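Side-chain contacts in hydrogenase expression/formation protein HypE (Desulfovibrio vulgaris subsp. vulgaris, PDB 2Z1U), which binds ATP and magnesium and probably takes part in the maturation of hydrogenases: residues D105-E108 with R109-S113; K116-E120 with A121-I125; K131-R135 with G136-K140. All coordinates share one frame; numbering follows the deposited sequence.

Contact 1 (D105-E108 with R109-S113)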
loop_
_atom_site.group_PDB
_atom_site.type_symbol
_atom_site.label_atom_id
_atom_site.label_comp_id
_atom_site.label_asym_id
_atom_site.label_seq_id
_atom_site.Cartn_x
_atom_site.Cartn_y
_atom_site.Cartn_z
ATOM N N ASP A 105 -10.082 19.438 8.278
ATOM C CA ASP A 105 -11.122 19.452 7.251
ATOM C C ASP A 105 -10.590 19.035 5.882
ATOM O O ASP A 105 -11.339 18.497 5.071
ATOM C CB ASP A 105 -11.836 20.800 7.158
ATOM C CG ASP A 105 -13.116 20.718 6.325
ATOM O OD1 ASP A 105 -13.246 21.491 5.348
ATOM O OD2 ASP A 105 -13.984 19.864 6.639
ATOM N N ILE A 106 -9.307 19.292 5.629
ATOM C CA ILE A 106 -8.635 18.772 4.432
ATOM C C ILE A 106 -8.718 17.240 4.442
ATOM O O ILE A 106 -9.161 16.632 3.473
ATOM C CB ILE A 106 -7.162 19.258 4.322
ATOM C CG1 ILE A 106 -7.123 20.768 4.052
ATOM C CG2 ILE A 106 -6.404 18.469 3.236
ATOM C CD1 ILE A 106 -5.726 21.352 3.897
ATOM N N LEU A 107 -8.331 16.636 5.563
ATOM C CA LEU A 107 -8.386 15.185 5.729
ATOM C C LEU A 107 -9.798 14.621 5.533
ATOM O O LEU A 107 -9.975 13.653 4.793
ATOM C CB LEU A 107 -7.824 14.775 7.095
ATOM C CG LEU A 107 -7.810 13.282 7.435
ATOM C CD1 LEU A 107 -6.935 12.471 6.477
ATOM C CD2 LEU A 107 -7.351 13.090 8.877
ATOM N N GLU A 108 -10.791 15.230 6.181
ATOM C CA GLU A 108 -12.185 14.789 6.055
ATOM C C GLU A 108 -12.742 14.904 4.625
ATOM O O GLU A 108 -13.454 14.011 4.169
ATOM C CB GLU A 108 -13.102 15.524 7.054
ATOM C CG GLU A 108 -14.578 15.146 6.905
ATOM C CD GLU A 108 -15.403 15.367 8.158
ATOM O OE1 GLU A 108 -15.525 16.529 8.618
ATOM O OE2 GLU A 108 -15.958 14.370 8.661
ATOM N N ARG A 109 -12.431 16.000 3.935
ATOM C CA ARG A 109 -12.811 16.153 2.532
ATOM C C ARG A 109 -12.197 15.059 1.652
ATOM O O ARG A 109 -12.862 14.515 0.769
ATOM C CB ARG A 109 -12.391 17.521 2.005
ATOM C CG ARG A 109 -13.274 18.672 2.476
ATOM C CD ARG A 109 -12.993 19.921 1.641
ATOM N NE ARG A 109 -11.781 20.616 2.080
ATOM C CZ ARG A 109 -11.055 21.438 1.323
ATOM N NH1 ARG A 109 -11.391 21.686 0.055
ATOM N NH2 ARG A 109 -9.974 22.014 1.840
ATOM N N VAL A 110 -10.932 14.734 1.910
ATOM C CA VAL A 110 -10.222 13.701 1.142
ATOM C C VAL A 110 -10.814 12.320 1.429
ATOM O O VAL A 110 -11.062 11.534 0.504
ATOM C CB VAL A 110 -8.718 13.706 1.450
ATOM C CG1 VAL A 110 -8.039 12.462 0.849
ATOM C CG2 VAL A 110 -8.071 14.984 0.922
ATOM N N VAL A 111 -11.044 12.043 2.714
ATOM C CA VAL A 111 -11.675 10.801 3.160
ATOM C C VAL A 111 -13.083 10.667 2.564
ATOM O O VAL A 111 -13.435 9.603 2.056
ATOM C CB VAL A 111 -11.700 10.689 4.718
ATOM C CG1 VAL A 111 -12.583 9.548 5.156
ATOM C CG2 VAL A 111 -10.274 10.498 5.251
ATOM N N ALA A 112 -13.876 11.739 2.627
ATOM C CA ALA A 112 -15.204 11.781 1.982
ATOM C C ALA A 112 -15.142 11.453 0.476
ATOM O O ALA A 112 -15.957 10.671 -0.027
ATOM C CB ALA A 112 -15.872 13.144 2.209
ATOM N N SER A 113 -14.189 12.056 -0.233
ATOM C CA SER A 113 -13.944 11.731 -1.631
ATOM C C SER A 113 -13.649 10.253 -1.871
ATOM O O SER A 113 -14.172 9.673 -2.817
ATOM C CB SER A 113 -12.784 12.561 -2.191
ATOM O OG SER A 113 -13.203 13.882 -2.475
#
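Leu107 CD1 and Val111 CG2 make a modest touch at 4.1 Å, one turn apart on helix 104-121, the crossover helix of a beta-alpha-beta unit between strands 87-99 and 124-133. The tightly packed side of the contact is theirs, since Leu107, Val110 and Val111 are all buried. Val111 CG2 also lies 3.2 Å from Leu107 O: with CG1 anti to the backbone N (chi1 169°), the second methyl falls beside that nitrogen and close to the carbonyl one turn back. Val110 repeats the arrangement, its CG2 3.2 Å from Ile106 O. Beyond the turn, Leu107 packs on Phe96 and Leu98 of strand 87-99 and on Leu26 of helix 17-31, Val111 on Phe96 and Phe27, and Val110 on Met141 and Ile143 of strand 141-151, so that all three are enclosed by the sheet and its neighbours. The backbone is regular underneath. Val111 N donates to Leu107 O at 2.8 Å with an N-H...O angle of 166°, and Ala112 N bonds Glu108 O in the same i to i+4 pattern.

The other side is looser. Exposed Asp105 and Arg109 form a long salt bridge, OD1 to NE 3.7 Å, in which the side chains run roughly perpendicular although the carboxylate and guanidinium planes differ by just 19°. The bend of Arg109 at chi3 brings its outer end alongside Ile106, and the guanidinium also makes a cation-pi contact with Phe64. At this distance no hydrogen bond joins NE to OD1, any attraction is probably electrostatic at long range, and NE has no hydrogen-bond partner in the model. Glu108 turns its carboxylate elsewhere, to a salt bridge with Arg29. Where Ile106 and Arg109 meet, the nearest side-chain atoms are CG1 and NH2, 3.8 Å apart, with the methylene oblique to the guanidinium plane.

Contact 2 (K116-E120 with A121-I125)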
loop_
_atom_site.group_PDB
_atom_site.type_symbol
_atom_site.label_atom_id
_atom_site.label_comp_id
_atom_site.label_asym_id
_atom_site.label_seq_id
_atom_site.Cartn_x
_atom_site.Cartn_y
_atom_site.Cartn_z
ATOM N N LYS A 116 -16.925 8.090 -1.331
ATOM C CA LYS A 116 -17.778 8.301 -2.499
ATOM C C LYS A 116 -17.273 7.577 -3.760
ATOM O O LYS A 116 -18.055 6.954 -4.497
ATOM C CB LYS A 116 -17.891 9.803 -2.782
ATOM C CG LYS A 116 -19.063 10.191 -3.689
ATOM C CD LYS A 116 -18.743 11.461 -4.476
ATOM C CE LYS A 116 -19.881 11.864 -5.408
ATOM N NZ LYS A 116 -19.399 12.886 -6.365
ATOM N N ALA A 117 -15.970 7.680 -4.018
ATOM C CA ALA A 117 -15.374 7.050 -5.184
ATOM C C ALA A 117 -15.462 5.518 -5.106
ATOM O O ALA A 117 -15.777 4.845 -6.095
ATOM C CB ALA A 117 -13.903 7.513 -5.366
ATOM N N ALA A 118 -15.184 4.974 -3.931
ATOM C CA ALA A 118 -15.251 3.532 -3.726
ATOM C C ALA A 118 -16.684 2.996 -3.917
ATOM O O ALA A 118 -16.871 1.955 -4.556
ATOM C CB ALA A 118 -14.706 3.156 -2.332
ATOM N N ARG A 119 -17.675 3.708 -3.370
ATOM C CA ARG A 119 -19.092 3.353 -3.562
ATOM C C ARG A 119 -19.463 3.322 -5.029
ATOM O O ARG A 119 -20.112 2.380 -5.478
ATOM C CB ARG A 119 -20.034 4.329 -2.852
ATOM C CG ARG A 119 -20.106 4.143 -1.379
ATOM C CD ARG A 119 -21.085 5.129 -0.738
ATOM N NE ARG A 119 -20.375 5.735 0.378
ATOM C CZ ARG A 119 -20.074 7.023 0.485
ATOM N NH1 ARG A 119 -20.489 7.898 -0.423
ATOM N NH2 ARG A 119 -19.380 7.436 1.540
ATOM N N GLU A 120 -19.059 4.362 -5.755
ATOM C CA GLU A 120 -19.372 4.495 -7.181
ATOM C C GLU A 120 -18.711 3.408 -8.010
ATOM O O GLU A 120 -19.300 2.922 -8.973
ATOM C CB GLU A 120 -18.985 5.892 -7.700
ATOM C CG GLU A 120 -19.819 6.991 -6.996
ATOM C CD GLU A 120 -19.736 8.367 -7.644
ATOM O OE1 GLU A 120 -18.827 8.589 -8.479
ATOM O OE2 GLU A 120 -20.593 9.227 -7.304
ATOM N N ALA A 121 -17.495 3.022 -7.620
ATOM C CA ALA A 121 -16.795 1.919 -8.263
ATOM C C ALA A 121 -17.266 0.519 -7.842
ATOM O O ALA A 121 -16.842 -0.474 -8.439
ATOM C CB ALA A 121 -15.254 2.069 -8.092
ATOM N N GLY A 122 -18.118 0.426 -6.817
ATOM C CA GLY A 122 -18.603 -0.878 -6.349
ATOM C C GLY A 122 -17.532 -1.657 -5.596
ATOM O O GLY A 122 -17.477 -2.883 -5.652
ATOM N N VAL A 123 -16.705 -0.914 -4.871
ATOM C CA VAL A 123 -15.525 -1.408 -4.209
ATOM C C VAL A 123 -15.610 -1.030 -2.705
ATOM O O VAL A 123 -16.258 -0.053 -2.342
ATOM C CB VAL A 123 -14.293 -0.805 -5.000
ATOM C CG1 VAL A 123 -13.374 0.052 -4.165
ATOM C CG2 VAL A 123 -13.586 -1.856 -5.850
ATOM N N PHE A 124 -14.994 -1.814 -1.824
ATOM C CA PHE A 124 -14.891 -1.422 -0.431
ATOM C C PHE A 124 -13.451 -1.205 -0.000
ATOM O O PHE A 124 -12.571 -1.946 -0.400
ATOM C CB PHE A 124 -15.508 -2.477 0.487
ATOM C CG PHE A 124 -17.008 -2.539 0.402
ATOM C CD1 PHE A 124 -17.786 -1.552 0.993
ATOM C CD2 PHE A 124 -17.635 -3.560 -0.309
ATOM C CE1 PHE A 124 -19.182 -1.589 0.916
ATOM C CE2 PHE A 124 -19.027 -3.610 -0.407
ATOM C CZ PHE A 124 -19.804 -2.625 0.218
ATOM N N ILE A 125 -13.241 -0.212 0.862
ATOM C CA ILE A 125 -11.955 -0.054 1.546
ATOM C C ILE A 125 -12.008 -0.919 2.794
ATOM O O ILE A 125 -12.789 -0.647 3.724
ATOM C CB ILE A 125 -11.636 1.429 1.847
ATOM C CG1 ILE A 125 -11.408 2.177 0.516
ATOM C CG2 ILE A 125 -10.390 1.544 2.708
ATOM C CD1 ILE A 125 -11.806 3.602 0.546
#
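Ala118 and Val123 meet where helix 104-121 ends and the chain turns toward strand 124-133. Ala118 CB lies 3.8 Å from Val123 CG1 and 3.6 Å from Val123 O, so a single methyl meets both the side chain and the backbone of the residue beyond the turn.

Val123 can be followed outward from its backbone. Its CB sits 3.8 Å from Ala118 O, the carbonyl that accepts the Val123 N-H. From CB, the CG1 branch reaches Ala118 CB and also approaches Ala118 CA, at 4.0 Å. The side chain packs further on Pro89 and Leu92 of strand 87-99, which places it between the helix end and the sheet. Ile125 adds a second, more distant touch, its CD1 coming to 4.1 Å from Ala118 CB. CG1 of Ile125 is anti to the carbonyl carbon (chi1 -67°), an orientation that directs the longer branch back to the helix.

Two bonds define the turn. Val123 N donates to Ala118 O at 2.9 Å with an N-H...O angle of 166°, whereas Gly122 N meets Arg119 O at 3.1 Å from above the carbonyl plane, away from a lone pair. Gly122 has phi 73°, a positive value that favours glycine. Farther out, the carbonyls of Glu120 and Ala121 are bonded by the side chains of Arg203 and Asn202. The positive phi, the 6→1 bond from Val123 N and the 5→2 bond from Gly122 N identify a Schellman motif, with the Ala118-Val123 touch as its usual apolar partner, here closing the helix of a beta-alpha-beta crossover.

Contact 3 (K131-R135 with G136-K140)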
loop_
_atom_site.group_PDB
_atom_site.type_symbol
_atom_site.label_atom_id
_atom_site.label_comp_id
_atom_site.label_asym_id
_atom_site.label_seq_id
_atom_site.Cartn_x
_atom_site.Cartn_y
_atom_site.Cartn_z
ATOM N N LYS A 131 -0.325 6.958 9.479
ATOM C CA LYS A 131 0.919 7.406 10.073
ATOM C C LYS A 131 0.880 8.936 10.043
ATOM O O LYS A 131 0.538 9.533 9.025
ATOM C CB LYS A 131 2.142 6.861 9.294
ATOM C CG LYS A 131 2.428 5.326 9.383
ATOM C CD LYS A 131 2.556 4.832 10.849
ATOM C CE LYS A 131 3.112 3.425 11.022
ATOM N NZ LYS A 131 2.336 2.301 10.373
ATOM N N VAL A 132 1.196 9.557 11.174
ATOM C CA VAL A 132 1.331 11.010 11.257
ATOM C C VAL A 132 2.788 11.327 11.571
ATOM O O VAL A 132 3.316 10.889 12.591
ATOM C CB VAL A 132 0.403 11.631 12.341
ATOM C CG1 VAL A 132 0.511 13.165 12.334
ATOM C CG2 VAL A 132 -1.056 11.207 12.125
ATOM N N VAL A 133 3.443 12.075 10.691
ATOM C CA VAL A 133 4.856 12.437 10.886
ATOM C C VAL A 133 4.998 13.907 11.352
ATOM O O VAL A 133 4.110 14.719 11.079
ATOM C CB VAL A 133 5.693 12.157 9.592
ATOM C CG1 VAL A 133 5.763 10.668 9.321
ATOM C CG2 VAL A 133 5.100 12.906 8.393
ATOM N N PRO A 134 6.091 14.245 12.080
ATOM C CA PRO A 134 6.300 15.633 12.552
ATOM C C PRO A 134 6.282 16.686 11.438
ATOM O O PRO A 134 6.520 16.348 10.281
ATOM C CB PRO A 134 7.686 15.577 13.204
ATOM C CG PRO A 134 7.841 14.138 13.638
ATOM C CD PRO A 134 7.171 13.344 12.548
ATOM N N ARG A 135 5.997 17.944 11.793
ATOM C CA ARG A 135 5.957 19.048 10.822
ATOM C C ARG A 135 7.212 19.048 9.949
ATOM O O ARG A 135 8.333 18.967 10.463
ATOM C CB ARG A 135 5.813 20.414 11.518
ATOM C CG ARG A 135 4.381 20.809 11.923
ATOM C CD ARG A 135 4.261 22.306 12.316
ATOM N NE ARG A 135 5.111 22.654 13.456
ATOM C CZ ARG A 135 5.488 23.896 13.786
ATOM N NH1 ARG A 135 5.098 24.951 13.071
ATOM N NH2 ARG A 135 6.261 24.088 14.850
ATOM N N GLY A 136 7.018 19.118 8.636
ATOM C CA GLY A 136 8.138 19.168 7.700
ATOM C C GLY A 136 8.621 17.824 7.175
ATOM O O GLY A 136 9.323 17.775 6.156
ATOM N N ALA A 137 8.242 16.733 7.845
ATOM C CA ALA A 137 8.672 15.394 7.437
ATOM C C ALA A 137 7.979 14.913 6.159
ATOM O O ALA A 137 8.489 14.022 5.464
ATOM C CB ALA A 137 8.494 14.402 8.567
ATOM N N CYS A 138 6.815 15.492 5.854
ATOM C CA CYS A 138 6.159 15.294 4.557
ATOM C C CYS A 138 5.282 16.491 4.211
ATOM O O CYS A 138 4.852 17.231 5.103
ATOM C CB CYS A 138 5.347 13.983 4.510
ATOM S SG CYS A 138 3.743 14.036 5.326
ATOM N N ASP A 139 5.036 16.691 2.918
ATOM C CA ASP A 139 4.204 17.801 2.459
ATOM C C ASP A 139 2.716 17.463 2.556
ATOM O O ASP A 139 2.118 16.965 1.594
ATOM C CB ASP A 139 4.598 18.226 1.035
ATOM C CG ASP A 139 3.814 19.432 0.534
ATOM O OD1 ASP A 139 3.322 20.252 1.343
ATOM O OD2 ASP A 139 3.698 19.554 -0.693
ATOM N N LYS A 140 2.146 17.710 3.741
ATOM C CA LYS A 140 0.697 17.577 4.022
ATOM C C LYS A 140 0.180 16.139 4.066
ATOM O O LYS A 140 -0.338 15.692 5.094
ATOM C CB LYS A 140 -0.172 18.388 3.044
ATOM C CG LYS A 140 0.198 19.848 2.854
ATOM C CD LYS A 140 -0.857 20.550 2.011
ATOM C CE LYS A 140 -0.236 21.512 1.015
ATOM N NZ LYS A 140 0.871 22.296 1.588
#
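Val133, Ala137 and Cys138 form an apolar cluster at the base of the type II beta turn Pro134-Ala137, in the connection from strand 124-133 to strand 141-151. Val133 CG2 is the atom they share: it lies 3.7 Å from Ala137 CB and 3.5 Å from Cys138 SG. With CG1 anti to the carbonyl carbon (chi1 -67°), CG2 is left between the backbone N and the carbonyl carbon, where it faces the returning chain. Pro134 borders the group more loosely, with its CD 4.3 Å from Ala137 CB. On the outer side, Pro134 and Ala137 pack against Arg341 of the second subunit, and Cys138 against Phe142 of that subunit.

The turn itself is closed by one bond, Ala137 N to Pro134 O at 3.0 Å. Gly136 has phi 92°, a conformation that suits glycine because a CB would collide with Arg135 O, consistent with the third position of a type II turn. Its N-H is bonded by the Glu99 carboxylate. At the polar edge, Asp139 OD2 forms a salt bridge with Arg341 of its own chain, while Asp139 OD1 accepts a hydrogen bond from Lys140 NZ at 3.2 Å, part of a salt bridge, on its syn side and 18° out of the carboxylate plane.

All three contacts are local and follow one another along the chain. Contacts 1 and 2 share helix 104-121, their centres 15 Å apart. Contacts 2 and 3 share strand 124-133 but sit near its two ends, with centres 27 Å apart. Contact 2 is the most buried and relies on alanine, valine and isoleucine side chains and a backbone cap. Contact 1 is divided, with aliphatic residues against the sheet and a charged pair at the surface. Contact 3 is partly buried and differs in meeting the second subunit. A bound ATP lies about 5 Å from the side chain of Ile125 in contact 2, and contact 3 includes Lys131, an ATP-binding residue.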